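Local coordinates for protein probable zinc protease (Pseudomonas aeruginosa, PDB 4NNZ) that probably acts as one subunit of a heterodimeric zinc metallopeptidase of the M16 family, at residues P140-F148 and L238-M249. Numbering follows the deposited sequence.
Sequences PNALAFERF and LYVRTQLPNLIM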
loop_
_atom_site.group_PDB
_atom_site.type_symbol
_atom_site.label_atom_id
_atom_site.label_comp_id
_atom_site.label_asym_id
_atom_site.label_seq_id
_atom_site.Cartn_x
_atom_site.Cartn_y
_atom_site.Cartn_z
ATOM N N PRO A 140 16.439 -5.640 14.601
ATOM C CA PRO A 140 15.529 -6.744 14.322
ATOM C C PRO A 140 14.084 -6.540 14.739
ATOM O O PRO A 140 13.221 -6.978 14.027
ATOM C CB PRO A 140 16.152 -7.904 15.073
ATOM C CG PRO A 140 16.922 -7.280 16.138
ATOM C CD PRO A 140 17.480 -6.039 15.544
ATOM N N ASN A 141 13.825 -5.946 15.872
ATOM C CA ASN A 141 12.473 -5.607 16.203
ATOM C C ASN A 141 11.830 -4.564 15.346
ATOM O O ASN A 141 10.683 -4.644 15.081
ATOM C CB ASN A 141 12.349 -5.273 17.652
ATOM C CG ASN A 141 12.756 -6.413 18.506
ATOM O OD1 ASN A 141 12.180 -7.485 18.429
ATOM N ND2 ASN A 141 13.782 -6.210 19.304
ATOM N N ALA A 142 12.577 -3.566 14.945
ATOM C CA ALA A 142 12.076 -2.559 14.066
ATOM C C ALA A 142 11.702 -3.165 12.742
ATOM O O ALA A 142 10.751 -2.766 12.137
ATOM C CB ALA A 142 13.104 -1.469 13.883
ATOM N N LEU A 143 12.510 -4.096 12.289
ATOM C CA LEU A 143 12.336 -4.747 11.024
ATOM C C LEU A 143 11.089 -5.556 10.970
ATOM O O LEU A 143 10.351 -5.499 10.030
ATOM C CB LEU A 143 13.503 -5.685 10.788
ATOM C CG LEU A 143 13.770 -6.265 9.416
ATOM C CD1 LEU A 143 15.151 -6.838 9.357
ATOM C CD2 LEU A 143 12.810 -7.350 9.055
ATOM N N ALA A 144 10.888 -6.334 12.001
ATOM C CA ALA A 144 9.738 -7.168 12.122
ATOM C C ALA A 144 8.488 -6.354 12.157
ATOM O O ALA A 144 7.529 -6.699 11.553
ATOM C CB ALA A 144 9.849 -7.993 13.382
ATOM N N PHE A 145 8.512 -5.268 12.883
ATOM C CA PHE A 145 7.365 -4.424 12.999
ATOM C C PHE A 145 6.946 -3.773 11.705
ATOM O O PHE A 145 5.805 -3.552 11.479
ATOM C CB PHE A 145 7.556 -3.403 14.090
ATOM C CG PHE A 145 6.279 -2.852 14.619
ATOM C CD1 PHE A 145 5.561 -3.535 15.547
ATOM C CD2 PHE A 145 5.807 -1.645 14.182
ATOM C CE1 PHE A 145 4.387 -3.047 16.024
ATOM C CE2 PHE A 145 4.635 -1.147 14.661
ATOM C CZ PHE A 145 3.933 -1.845 15.589
ATOM N N GLU A 146 7.902 -3.441 10.877
ATOM C CA GLU A 146 7.642 -2.818 9.609
ATOM C C GLU A 146 6.863 -3.747 8.733
ATOM O O GLU A 146 5.926 -3.355 8.121
ATOM C CB GLU A 146 8.947 -2.473 8.951
ATOM C CG GLU A 146 8.864 -1.444 7.884
ATOM C CD GLU A 146 10.176 -1.242 7.220
ATOM O OE1 GLU A 146 10.789 -2.231 6.871
ATOM O OE2 GLU A 146 10.601 -0.114 7.056
ATOM N N ARG A 147 7.271 -4.990 8.701
ATOM C CA ARG A 147 6.543 -6.022 8.033
ATOM C C ARG A 147 5.173 -6.268 8.600
ATOM O O ARG A 147 4.262 -6.517 7.880
ATOM C CB ARG A 147 7.296 -7.331 8.120
ATOM C CG ARG A 147 8.750 -7.322 7.748
ATOM C CD ARG A 147 8.932 -7.018 6.305
ATOM N NE ARG A 147 10.294 -6.718 5.972
ATOM C CZ ARG A 147 11.163 -7.619 5.587
ATOM N NH1 ARG A 147 10.827 -8.872 5.509
ATOM N NH2 ARG A 147 12.364 -7.259 5.284
ATOM N N PHE A 148 5.049 -6.259 9.906
ATOM C CA PHE A 148 3.806 -6.567 10.563
ATOM C C PHE A 148 2.798 -5.535 10.207
ATOM O O PHE A 148 1.687 -5.837 9.904
ATOM C CB PHE A 148 4.029 -6.651 12.074
ATOM C CG PHE A 148 2.803 -6.504 12.890
ATOM C CD1 PHE A 148 1.925 -7.537 13.020
ATOM C CD2 PHE A 148 2.546 -5.340 13.545
ATOM C CE1 PHE A 148 0.805 -7.406 13.774
ATOM C CE2 PHE A 148 1.424 -5.194 14.299
ATOM C CZ PHE A 148 0.561 -6.232 14.421
ATOM N N LEU A 238 8.759 -14.459 10.667
ATOM C CA LEU A 238 9.969 -13.776 10.307
ATOM C C LEU A 238 11.144 -14.234 11.108
ATOM O O LEU A 238 11.076 -14.304 12.291
ATOM C CB LEU A 238 9.818 -12.306 10.545
ATOM C CG LEU A 238 8.790 -11.588 9.734
ATOM C CD1 LEU A 238 8.244 -10.431 10.532
ATOM C CD2 LEU A 238 9.472 -11.116 8.476
ATOM N N TYR A 239 12.236 -14.489 10.431
ATOM C CA TYR A 239 13.449 -14.860 11.084
ATOM C C TYR A 239 14.396 -13.693 11.081
ATOM O O TYR A 239 14.710 -13.141 10.066
ATOM C CB TYR A 239 14.066 -16.022 10.359
ATOM C CG TYR A 239 13.270 -17.273 10.480
ATOM C CD1 TYR A 239 13.416 -18.088 11.560
ATOM C CD2 TYR A 239 12.376 -17.627 9.518
ATOM C CE1 TYR A 239 12.700 -19.225 11.678
ATOM C CE2 TYR A 239 11.654 -18.765 9.630
ATOM C CZ TYR A 239 11.825 -19.560 10.717
ATOM O OH TYR A 239 11.103 -20.690 10.839
ATOM N N VAL A 240 14.836 -13.313 12.256
ATOM C CA VAL A 240 15.620 -12.126 12.414
ATOM C C VAL A 240 16.722 -12.366 13.382
ATOM O O VAL A 240 16.768 -13.362 14.043
ATOM C CB VAL A 240 14.795 -10.983 12.930
ATOM C CG1 VAL A 240 13.973 -10.426 11.818
ATOM C CG2 VAL A 240 13.920 -11.449 14.048
ATOM N N ARG A 241 17.625 -11.428 13.436
ATOM C CA ARG A 241 18.766 -11.548 14.270
ATOM C C ARG A 241 18.388 -11.122 15.659
ATOM O O ARG A 241 18.699 -10.064 16.086
ATOM C CB ARG A 241 19.856 -10.671 13.719
ATOM C CG ARG A 241 20.960 -11.462 13.093
ATOM C CD ARG A 241 21.109 -11.283 11.606
ATOM N NE ARG A 241 22.450 -11.703 11.219
ATOM C CZ ARG A 241 22.745 -12.705 10.392
ATOM N NH1 ARG A 241 21.793 -13.417 9.811
ATOM N NH2 ARG A 241 24.010 -12.986 10.136
ATOM N N THR A 242 17.663 -11.968 16.346
ATOM C CA THR A 242 17.208 -11.646 17.663
ATOM C C THR A 242 17.539 -12.843 18.516
ATOM O O THR A 242 17.807 -13.885 17.993
ATOM C CB THR A 242 15.702 -11.368 17.688
ATOM O OG1 THR A 242 15.245 -11.393 19.037
ATOM C CG2 THR A 242 14.954 -12.403 16.925
ATOM N N GLN A 243 17.576 -12.684 19.820
ATOM C CA GLN A 243 17.830 -13.812 20.663
ATOM C C GLN A 243 16.590 -14.359 21.262
ATOM O O GLN A 243 16.559 -15.479 21.679
ATOM C CB GLN A 243 18.792 -13.432 21.766
ATOM C CG GLN A 243 19.972 -14.364 21.838
ATOM C CD GLN A 243 20.559 -14.630 20.481
ATOM O OE1 GLN A 243 20.378 -15.693 19.895
ATOM N NE2 GLN A 243 21.251 -13.653 19.966
ATOM N N LEU A 244 15.560 -13.550 21.316
ATOM C CA LEU A 244 14.324 -13.979 21.927
ATOM C C LEU A 244 13.125 -14.054 20.995
ATOM O O LEU A 244 12.704 -13.086 20.407
ATOM C CB LEU A 244 14.010 -13.072 23.102
ATOM C CG LEU A 244 14.792 -13.339 24.378
ATOM C CD1 LEU A 244 14.160 -12.623 25.538
ATOM C CD2 LEU A 244 14.860 -14.813 24.671
ATOM N N PRO A 245 12.513 -15.203 20.924
ATOM C CA PRO A 245 11.304 -15.376 20.136
ATOM C C PRO A 245 10.166 -14.564 20.689
ATOM O O PRO A 245 10.060 -14.466 21.870
ATOM C CB PRO A 245 10.997 -16.835 20.324
ATOM C CG PRO A 245 12.304 -17.450 20.555
ATOM C CD PRO A 245 13.122 -16.469 21.298
ATOM N N ASN A 246 9.327 -13.986 19.853
ATOM C CA ASN A 246 8.237 -13.182 20.352
ATOM C C ASN A 246 7.050 -13.061 19.434
ATOM O O ASN A 246 7.138 -13.307 18.272
ATOM C CB ASN A 246 8.735 -11.826 20.810
ATOM C CG ASN A 246 9.187 -10.960 19.678
ATOM O OD1 ASN A 246 10.165 -11.241 19.042
ATOM N ND2 ASN A 246 8.454 -9.898 19.427
ATOM N N LEU A 247 5.926 -12.689 20.003
ATOM C CA LEU A 247 4.669 -12.729 19.335
ATOM C C LEU A 247 4.079 -11.368 19.243
ATOM O O LEU A 247 4.084 -10.646 20.184
ATOM C CB LEU A 247 3.715 -13.623 20.097
ATOM C CG LEU A 247 2.463 -14.037 19.352
ATOM C CD1 LEU A 247 2.806 -14.910 18.185
ATOM C CD2 LEU A 247 1.549 -14.766 20.275
ATOM N N ILE A 248 3.570 -11.023 18.082
ATOM C CA ILE A 248 2.868 -9.793 17.910
ATOM C C ILE A 248 1.494 -10.103 17.388
ATOM O O ILE A 248 1.366 -10.763 16.431
ATOM C CB ILE A 248 3.589 -8.922 16.890
ATOM C CG1 ILE A 248 5.082 -8.961 17.129
ATOM C CG2 ILE A 248 3.058 -7.508 16.906
ATOM C CD1 ILE A 248 5.847 -7.883 16.424
ATOM N N MET A 249 0.464 -9.620 18.046
ATOM C CA MET A 249 -0.888 -9.730 17.538
ATOM C C MET A 249 -1.539 -8.379 17.385
ATOM O O MET A 249 -1.527 -7.596 18.279
ATOM C CB MET A 249 -1.724 -10.571 18.464
ATOM C CG MET A 249 -1.312 -12.015 18.496
ATOM S SD MET A 249 -2.106 -12.923 19.793
ATOM C CE MET A 249 -3.761 -13.057 19.196
#
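The ring of Phe148 takes the CG2 methyl of Ile248 over one face, a CH-pi contact with CG2 3.7 Å from the ring centroid and only 9° off the ring normal. Phe148 reaches this methyl with its CG anti to the backbone N. The other branch of Ile248 ends at a second ring: its CD1 lies at the edge of Phe145, near the ring plane and 4.4 Å from Phe145 CD1. On the Arg147 guanidinium, one face carries Leu143 CD2, offset toward the rim, while CD2 of Leu238 approaches obliquely, 4.0 Å from Arg147 NH1. The bend of the Arg147 chain at chi2 turns its end back past Leu143, and NH1 donates to the carbonyl O of Pro231 of the second subunit. The two methyls of Leu238 divide between Ala144 and Arg147: CD1 lies 3.9 Å from Ala144 CA, and CD2 rests against Arg147 CG. At the first turn of the helix, Pro140 CB meets Val240 CB at 4.0 Å, and Pro140 CG packs 3.3 Å from the carbonyl O of Arg241, the centre of an inverse gamma turn. The contact joins a helix of the M16 peptidase sequence region to the sheet of the region related to the M16 inactive domain. Segment 140-148, part of helix 140-152, packs on one side of this mixed five-stranded sheet, nearly antiparallel to segment 238-240 (162°) and at 30° to 246-249. Strand 415-422 runs between strands 233-240 and 246-253, its Val420 touching Ala144 and Val240; beyond 246-253, strand 309-317 brings Leu310 to Phe148, while helix 325-341 covers Leu247 and Met249.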